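Local coordinates for protein diaminopimelate decarboxylase (Psychromonas ingrahamii, PDB 4XG1) that probably decarboxylates meso-diaminopimelate to L-lysine with pyridoxal 5'-phosphate, the last step of lysine biosynthesis by the diaminopimelate pathway, at residues R133-A138 with S187-L192; N142-I147 with F191-G196. One frame throughout, in Å; residues are numbered along the deposited sequence.

Contact 1: residues R133-A138 with S187-L192. With K (potassium ion), chain O.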
loop_
_atom_site.group_PDB
_atom_site.type_symbol
_atom_site.label_atom_id
_atom_site.label_comp_id
_atom_site.label_asym_id
_atom_site.label_seq_id
_atom_site.Cartn_x
_atom_site.Cartn_y
_atom_site.Cartn_z
ATOM N N ARG B 133 -8.041 -28.047 -6.813
ATOM C CA ARG B 133 -7.147 -27.382 -7.726
ATOM C C ARG B 133 -5.750 -27.969 -7.580
ATOM O O ARG B 133 -5.073 -28.231 -8.561
ATOM C CB ARG B 133 -7.130 -25.889 -7.472
ATOM C CG ARG B 133 -6.115 -25.183 -8.350
ATOM C CD ARG B 133 -6.154 -23.677 -8.202
ATOM N NE ARG B 133 -7.309 -23.107 -8.855
ATOM C CZ ARG B 133 -7.553 -21.809 -8.939
ATOM N NH1 ARG B 133 -6.728 -20.951 -8.402
ATOM N NH2 ARG B 133 -8.615 -21.381 -9.573
ATOM N N ILE B 134 -5.326 -28.176 -6.349
ATOM C CA ILE B 134 -3.997 -28.654 -6.119
ATOM C C ILE B 134 -3.895 -30.041 -6.697
ATOM O O ILE B 134 -2.992 -30.330 -7.488
ATOM C CB ILE B 134 -3.648 -28.682 -4.631
ATOM C CG1 ILE B 134 -3.536 -27.244 -4.118
ATOM C CG2 ILE B 134 -2.334 -29.417 -4.391
ATOM C CD1 ILE B 134 -3.248 -27.127 -2.634
ATOM N N ASN B 135 -4.821 -30.900 -6.293
ATOM C CA ASN B 135 -4.853 -32.272 -6.746
ATOM C C ASN B 135 -4.839 -32.319 -8.262
ATOM O O ASN B 135 -4.139 -33.152 -8.858
ATOM C CB ASN B 135 -6.097 -32.965 -6.232
ATOM C CG ASN B 135 -6.146 -34.431 -6.613
ATOM O OD1 ASN B 135 -5.416 -35.260 -6.063
ATOM N ND2 ASN B 135 -6.999 -34.751 -7.571
ATOM N N SER B 136 -5.612 -31.429 -8.874
ATOM C CA SER B 136 -5.688 -31.353 -10.316
ATOM C C SER B 136 -4.344 -31.002 -10.973
ATOM O O SER B 136 -3.961 -31.591 -11.994
ATOM C CB SER B 136 -6.737 -30.330 -10.689
ATOM O OG SER B 136 -6.760 -30.105 -12.085
ATOM N N VAL B 137 -3.602 -30.080 -10.373
ATOM C CA VAL B 137 -2.284 -29.690 -10.889
ATOM C C VAL B 137 -1.214 -30.754 -10.595
ATOM O O VAL B 137 -0.350 -31.024 -11.427
ATOM C CB VAL B 137 -1.852 -28.309 -10.310
ATOM C CG1 VAL B 137 -0.358 -28.056 -10.481
ATOM C CG2 VAL B 137 -2.664 -27.202 -10.964
ATOM N N ALA B 138 -1.261 -31.326 -9.399
ATOM C CA ALA B 138 -0.362 -32.427 -9.001
ATOM C C ALA B 138 -0.518 -33.628 -9.944
ATOM O O ALA B 138 0.447 -34.276 -10.345
ATOM C CB ALA B 138 -0.688 -32.854 -7.597
ATOM N N SER B 187 -7.828 -37.186 1.916
ATOM C CA SER B 187 -7.382 -38.592 1.934
ATOM C C SER B 187 -7.858 -39.293 0.657
ATOM O O SER B 187 -7.086 -39.948 -0.019
ATOM C CB SER B 187 -7.903 -39.340 3.154
ATOM O OG SER B 187 -9.246 -39.659 2.924
ATOM N N ASP B 188 -9.116 -39.091 0.299
ATOM C CA ASP B 188 -9.673 -39.676 -0.923
ATOM C C ASP B 188 -9.017 -39.180 -2.195
ATOM O O ASP B 188 -9.225 -39.758 -3.265
ATOM C CB ASP B 188 -11.187 -39.410 -1.027
ATOM C CG ASP B 188 -12.006 -40.206 -0.002
ATOM O OD1 ASP B 188 -11.470 -41.181 0.602
ATOM O OD2 ASP B 188 -13.199 -39.837 0.180
ATOM N N LEU B 189 -8.288 -38.081 -2.123
ATOM C CA LEU B 189 -7.669 -37.567 -3.322
ATOM C C LEU B 189 -6.300 -38.181 -3.459
ATOM O O LEU B 189 -5.528 -38.328 -2.464
ATOM C CB LEU B 189 -7.643 -36.045 -3.327
ATOM C CG LEU B 189 -9.048 -35.456 -3.490
ATOM C CD1 LEU B 189 -9.073 -34.017 -2.991
ATOM C CD2 LEU B 189 -9.537 -35.553 -4.923
ATOM N N GLU B 190 -6.038 -38.525 -4.719
ATOM C CA GLU B 190 -4.996 -39.469 -5.088
ATOM C C GLU B 190 -3.672 -38.792 -5.138
ATOM O O GLU B 190 -2.672 -39.345 -4.698
ATOM C CB GLU B 190 -5.265 -40.030 -6.468
ATOM C CG GLU B 190 -4.693 -41.408 -6.730
ATOM C CD GLU B 190 -4.885 -41.801 -8.190
ATOM O OE1 GLU B 190 -5.765 -41.208 -8.868
ATOM O OE2 GLU B 190 -4.155 -42.695 -8.664
ATOM N N PHE B 191 -3.682 -37.572 -5.689
ATOM C CA PHE B 191 -2.469 -36.792 -5.902
ATOM C C PHE B 191 -2.161 -35.797 -4.782
ATOM O O PHE B 191 -1.250 -34.975 -4.918
ATOM C CB PHE B 191 -2.536 -36.163 -7.289
ATOM C CG PHE B 191 -2.428 -37.187 -8.376
ATOM C CD1 PHE B 191 -1.184 -37.725 -8.699
ATOM C CD2 PHE B 191 -3.559 -37.694 -9.006
ATOM C CE1 PHE B 191 -1.072 -38.696 -9.673
ATOM C CE2 PHE B 191 -3.452 -38.671 -9.979
ATOM C CZ PHE B 191 -2.205 -39.170 -10.317
ATOM N N LEU B 192 -2.863 -35.941 -3.652
ATOM C CA LEU B 192 -2.533 -35.218 -2.436
ATOM C C LEU B 192 -2.020 -36.156 -1.419
ATOM O O LEU B 192 -2.382 -37.314 -1.425
ATOM C CB LEU B 192 -3.771 -34.539 -1.866
ATOM C CG LEU B 192 -4.600 -33.680 -2.814
ATOM C CD1 LEU B 192 -5.692 -32.974 -2.025
ATOM C CD2 LEU B 192 -3.750 -32.670 -3.573
HETATM K K K O . -4.185 -38.862 0.327
HETATM O O HOH W 1 -2.904 -38.957 2.642
#
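Asn135 reaches from helix 128-140 to the turn 189-191. Its CG stands anti to the backbone N (chi1 -177°). OD1 accepts a hydrogen bond from Phe191 N at 2.9 Å. The donor lies nearly in line with the C=O bond, with a C=O...N angle of 160°, but the N-H itself is bent at 137°. OD1 also touches Phe191 CB at 3.3 Å. The amide plane is oblique to the Phe191 ring. On the other branch, ND2 packs on Leu189 CD2 at 3.8 Å.

The contact belongs to the TIM barrel of this class of decarboxylase: an outer helix meets the loop that leads from helix 179-188 into strand 192-198. Leu192 CD2 packs against the helix backbone, 3.4 Å from Asn135 CA. The same methyl meets Ile134 CG2 at 3.6 Å, the two side chains crossing at about a right angle. One turn on, Ala138 CB touches Phe191 CB at 3.8 Å. A potassium ion is bound by the backbone O atoms of Ser187, Leu189 and Leu192, and its distance to a water O is 2.6 Å.

Contact 2: residues N142-I147 with F191-G196. With K (potassium ion), chain O.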
loop_
_atom_site.group_PDB
_atom_site.type_symbol
_atom_site.label_atom_id
_atom_site.label_comp_id
_atom_site.label_asym_id
_atom_site.label_seq_id
_atom_site.Cartn_x
_atom_site.Cartn_y
_atom_site.Cartn_z
ATOM N N ASN B 142 2.049 -35.428 -12.420
ATOM C CA ASN B 142 2.308 -36.715 -11.795
ATOM C C ASN B 142 3.197 -36.695 -10.555
ATOM O O ASN B 142 4.111 -37.511 -10.415
ATOM C CB ASN B 142 2.793 -37.725 -12.835
ATOM C CG ASN B 142 1.806 -38.840 -13.032
ATOM O OD1 ASN B 142 1.560 -39.599 -12.113
ATOM N ND2 ASN B 142 1.187 -38.900 -14.207
ATOM N N VAL B 143 2.891 -35.799 -9.621
ATOM C CA VAL B 143 3.515 -35.838 -8.287
ATOM C C VAL B 143 2.429 -35.943 -7.231
ATOM O O VAL B 143 1.253 -35.857 -7.541
ATOM C CB VAL B 143 4.378 -34.585 -7.980
ATOM C CG1 VAL B 143 5.675 -34.628 -8.768
ATOM C CG2 VAL B 143 3.601 -33.292 -8.259
ATOM N N LYS B 144 2.856 -36.085 -5.985
ATOM C CA LYS B 144 1.962 -36.047 -4.848
ATOM C C LYS B 144 2.189 -34.806 -3.960
ATOM O O LYS B 144 3.275 -34.612 -3.388
ATOM C CB LYS B 144 2.126 -37.317 -4.032
ATOM C CG LYS B 144 1.418 -38.499 -4.667
ATOM C CD LYS B 144 1.272 -39.647 -3.690
ATOM C CE LYS B 144 0.216 -40.628 -4.175
ATOM N NZ LYS B 144 -0.029 -41.704 -3.179
ATOM N N ALA B 145 1.155 -33.966 -3.878
ATOM C CA ALA B 145 1.247 -32.649 -3.226
ATOM C C ALA B 145 1.090 -32.767 -1.752
ATOM O O ALA B 145 0.078 -33.225 -1.311
ATOM C CB ALA B 145 0.172 -31.739 -3.788
ATOM N N PRO B 146 2.095 -32.366 -0.976
ATOM C CA PRO B 146 1.979 -32.460 0.467
ATOM C C PRO B 146 1.092 -31.353 0.994
ATOM O O PRO B 146 1.222 -30.218 0.556
ATOM C CB PRO B 146 3.423 -32.275 0.972
ATOM C CG PRO B 146 4.112 -31.546 -0.098
ATOM C CD PRO B 146 3.422 -31.891 -1.393
ATOM N N ILE B 147 0.199 -31.661 1.927
ATOM C CA ILE B 147 -0.812 -30.683 2.346
ATOM C C ILE B 147 -1.173 -30.738 3.815
ATOM O O ILE B 147 -1.185 -31.819 4.408
ATOM C CB ILE B 147 -2.089 -30.799 1.531
ATOM C CG1 ILE B 147 -2.853 -32.072 1.888
ATOM C CG2 ILE B 147 -1.824 -30.746 0.045
ATOM C CD1 ILE B 147 -4.060 -31.803 2.763
ATOM N N PHE B 191 -3.682 -37.572 -5.689
ATOM C CA PHE B 191 -2.469 -36.792 -5.902
ATOM C C PHE B 191 -2.161 -35.797 -4.782
ATOM O O PHE B 191 -1.250 -34.975 -4.918
ATOM C CB PHE B 191 -2.536 -36.163 -7.289
ATOM C CG PHE B 191 -2.428 -37.187 -8.376
ATOM C CD1 PHE B 191 -1.184 -37.725 -8.699
ATOM C CD2 PHE B 191 -3.559 -37.694 -9.006
ATOM C CE1 PHE B 191 -1.072 -38.696 -9.673
ATOM C CE2 PHE B 191 -3.452 -38.671 -9.979
ATOM C CZ PHE B 191 -2.205 -39.170 -10.317
ATOM N N LEU B 192 -2.863 -35.941 -3.652
ATOM C CA LEU B 192 -2.533 -35.218 -2.436
ATOM C C LEU B 192 -2.020 -36.156 -1.419
ATOM O O LEU B 192 -2.382 -37.314 -1.425
ATOM C CB LEU B 192 -3.771 -34.539 -1.866
ATOM C CG LEU B 192 -4.600 -33.680 -2.814
ATOM C CD1 LEU B 192 -5.692 -32.974 -2.025
ATOM C CD2 LEU B 192 -3.750 -32.670 -3.573
ATOM N N GLU B 193 -1.247 -35.649 -0.480
ATOM C CA GLU B 193 -0.727 -36.450 0.558
ATOM C C GLU B 193 -0.749 -35.653 1.847
ATOM O O GLU B 193 0.054 -34.738 2.062
ATOM C CB GLU B 193 0.688 -36.905 0.231
ATOM C CG GLU B 193 1.284 -37.814 1.305
ATOM C CD GLU B 193 2.720 -38.228 1.030
ATOM O OE1 GLU B 193 3.170 -38.127 -0.138
ATOM O OE2 GLU B 193 3.381 -38.683 1.981
ATOM N N ILE B 194 -1.608 -36.071 2.755
ATOM C CA ILE B 194 -1.766 -35.390 4.016
ATOM C C ILE B 194 -0.503 -35.474 4.856
ATOM O O ILE B 194 -0.069 -36.562 5.229
ATOM C CB ILE B 194 -2.955 -35.975 4.777
ATOM C CG1 ILE B 194 -4.246 -35.712 3.988
ATOM C CG2 ILE B 194 -3.035 -35.377 6.168
ATOM C CD1 ILE B 194 -5.435 -36.596 4.345
ATOM N N LYS B 195 0.081 -34.323 5.171
ATOM C CA LYS B 195 1.264 -34.282 6.032
ATOM C C LYS B 195 1.048 -33.611 7.346
ATOM O O LYS B 195 1.788 -33.895 8.308
ATOM C CB LYS B 195 2.416 -33.559 5.333
ATOM C CG LYS B 195 2.745 -34.144 3.966
ATOM C CD LYS B 195 3.311 -35.557 4.066
ATOM C CE LYS B 195 4.806 -35.526 4.282
ATOM N NZ LYS B 195 5.317 -36.916 4.436
ATOM N N GLY B 196 0.064 -32.711 7.425
ATOM C CA GLY B 196 -0.014 -31.877 8.612
ATOM C C GLY B 196 -1.324 -31.235 8.925
ATOM O O GLY B 196 -2.316 -31.385 8.216
HETATM K K K O . -4.185 -38.862 0.327
HETATM O O HOH W 1 -2.904 -38.957 2.642
#
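The rim of the Phe191 ring faces two oxygens that lie close to the plane of the ring. Val143 O approaches CD1 at 3.3 Å, and Asn142 OD1 approaches CE1 at 3.7 Å. The Asn142 amide is turned 83° from the ring. Asn142 itself ends the preceding helix in a Schellman motif.

Beyond the ring, 145-147 and 192-194 pair as parallel neighbours in the TIM-barrel sheet. Ala145 N donates to Phe191 O at 2.8 Å, and the bond is nearly straight at 172°. Glu193 N then donates to Ala145 O, and Ile147 N to Glu193 O. Ile147 O takes Lys195 N at 2.9 Å and, weakly, Gly196 N. Ile194 N donates to the water bound to the potassium ion, which Leu192 O also binds.

Ala145, Leu192, Ile147 and Ile194 share one face of the sheet. Ile147 CG1 is flanked by its own backbone N and carbonyl carbon (chi1 71°). Ile147 CD1 meets Ile194 CG1 at 4.1 Å. Pro146 and Glu193 point to the opposite face, and Lys195 CG packs on Pro146 CB at 3.6 Å. Lys195 NZ forms a salt bridge with Glu193 OE2 at 3.6 Å. Helices 128-140 and 179-188 cover the isoleucine face, as fits a buried barrel layer, while backbone bonds hold the strands together.

Following the chain, helix 128-140 supplies the first side of contact 1, and 142-147 the first side of contact 2. The chain then runs on through strand 145-152 and helix 179-188. It returns through 187-192 to close contact 1, and through 191-196 to close contact 2. The two loops cross: contact 1 starts first and closes first, and both share Phe191 and Leu192. Ala138 O and Val143 N form a probable hydrogen bond, and Ile134 CG2 packs on Ala145 CB, joining the first sides. Together the contacts tie two helix-to-strand connections, 128-140 into 145-152 and 179-188 into 192-198, one where helix 128-140 packs on the 189-191 loop and one within the barrel sheet. The potassium ion touches both.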